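PDB 4XRI: putative uncharacterized protein from Chaetomium thermophilum, which probably carries cargo proteins into the nucleus as an importin-beta transport receptor, and is thought to bind a small GTPase. Local coordinates for residues K599-A602 and P603-D606. The protein carries 2 engineered substitutions. Numbering follows the deposited sequence.
Sequences KEIA and PQGD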
loop_
_atom_site.group_PDB
_atom_site.type_symbol
_atom_site.label_atom_id
_atom_site.label_comp_id
_atom_site.label_asym_id
_atom_site.label_seq_id
_atom_site.Cartn_x
_atom_site.Cartn_y
_atom_site.Cartn_z
ATOM N N LYS A 599 16.164 11.732 -29.129
ATOM C CA LYS A 599 16.099 11.928 -30.577
ATOM C C LYS A 599 16.933 10.920 -31.366
ATOM O O LYS A 599 16.619 10.603 -32.514
ATOM C CB LYS A 599 16.555 13.345 -30.933
ATOM C CG LYS A 599 15.648 14.443 -30.414
ATOM C CD LYS A 599 14.396 14.567 -31.260
ATOM C CE LYS A 599 13.491 15.661 -30.732
ATOM N NZ LYS A 599 14.215 16.956 -30.611
ATOM N N GLU A 600 17.993 10.420 -30.743
ATOM C CA GLU A 600 18.927 9.523 -31.416
ATOM C C GLU A 600 18.339 8.134 -31.669
ATOM O O GLU A 600 18.947 7.313 -32.354
ATOM C CB GLU A 600 20.211 9.398 -30.597
ATOM C CG GLU A 600 20.887 10.729 -30.297
ATOM C CD GLU A 600 21.185 11.526 -31.552
ATOM O OE1 GLU A 600 21.656 10.929 -32.541
ATOM O OE2 GLU A 600 20.938 12.751 -31.552
ATOM N N ILE A 601 17.155 7.877 -31.118
ATOM C CA ILE A 601 16.494 6.582 -31.277
ATOM C C ILE A 601 15.855 6.447 -32.656
ATOM O O ILE A 601 15.549 5.344 -33.103
ATOM C CB ILE A 601 15.400 6.368 -30.203
ATOM C CG1 ILE A 601 15.026 4.887 -30.076
ATOM C CG2 ILE A 601 14.160 7.183 -30.525
ATOM C CD1 ILE A 601 16.120 4.018 -29.514
ATOM N N ALA A 602 15.676 7.583 -33.325
ATOM C CA ALA A 602 14.907 7.677 -34.568
ATOM C C ALA A 602 15.208 6.607 -35.636
ATOM O O ALA A 602 14.275 6.076 -36.237
ATOM C CB ALA A 602 15.090 9.070 -35.174
ATOM N N PRO A 603 16.497 6.285 -35.883
ATOM C CA PRO A 603 16.748 5.274 -36.921
ATOM C C PRO A 603 16.163 3.890 -36.631
ATOM O O PRO A 603 16.014 3.096 -37.559
ATOM C CB PRO A 603 18.279 5.202 -36.969
ATOM C CG PRO A 603 18.723 6.537 -36.527
ATOM C CD PRO A 603 17.755 6.923 -35.450
ATOM N N GLN A 604 15.835 3.607 -35.377
ATOM C CA GLN A 604 15.286 2.302 -35.028
ATOM C C GLN A 604 13.785 2.362 -34.761
ATOM O O GLN A 604 13.184 1.374 -34.344
ATOM C CB GLN A 604 16.014 1.732 -33.812
ATOM C CG GLN A 604 17.448 1.321 -34.098
ATOM C CD GLN A 604 18.049 0.478 -32.994
ATOM O OE1 GLN A 604 18.139 -0.744 -33.112
ATOM N NE2 GLN A 604 18.459 1.126 -31.909
ATOM N N GLY A 605 13.187 3.522 -35.015
ATOM C CA GLY A 605 11.769 3.732 -34.784
ATOM C C GLY A 605 10.865 2.754 -35.512
ATOM O O GLY A 605 9.920 2.222 -34.930
ATOM N N ASP A 606 11.151 2.524 -36.790
ATOM C CA ASP A 606 10.362 1.603 -37.607
ATOM C C ASP A 606 10.382 0.183 -37.049
ATOM O O ASP A 606 9.341 -0.466 -36.939
ATOM C CB ASP A 606 10.871 1.597 -39.050
ATOM C CG ASP A 606 10.446 2.832 -39.825
ATOM O OD1 ASP A 606 9.940 3.792 -39.202
ATOM O OD2 ASP A 606 10.625 2.840 -41.061
HETATM O O HOH W 1 12.979 4.103 -38.495
#
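Two successive i+3 backbone hydrogen bonds, Q604 N to I601 O at 2.9 Å and G605 N to A602 O at 3.0 Å, carry the chain through the turn that joins a 3-10 segment to a new helix. That same A602 O accepts from a water at 3.3 Å, and the water in turn takes the D606 N-H at 3.0 Å; one water thus bridges A602 O and D606 N at the start of the helix. P603 has no N-H to offer; its CD lies 3.3 Å from E600 O, where the ring takes the place of that missing N-H, while the peptide bond itself sets A602 CB 3.4 Å from P603 CD. The turn joins helix 573-597 to helix 605-616 in the all-helical importin-beta solenoid, a protein of the HEAT-repeat class. Q604 occupies the N-cap position, its CG anti to the carbonyl carbon (chi1 -70°) and the chain extended beyond, which carries the amide to S553 and T554, bonded through NE2 and OE1 respectively. I601 is buried against L636, A639 and M640 of helix 625-640, while the D606 carboxylate meets K646 in a salt bridge and is hydrogen-bonded to the Y647 hydroxyl.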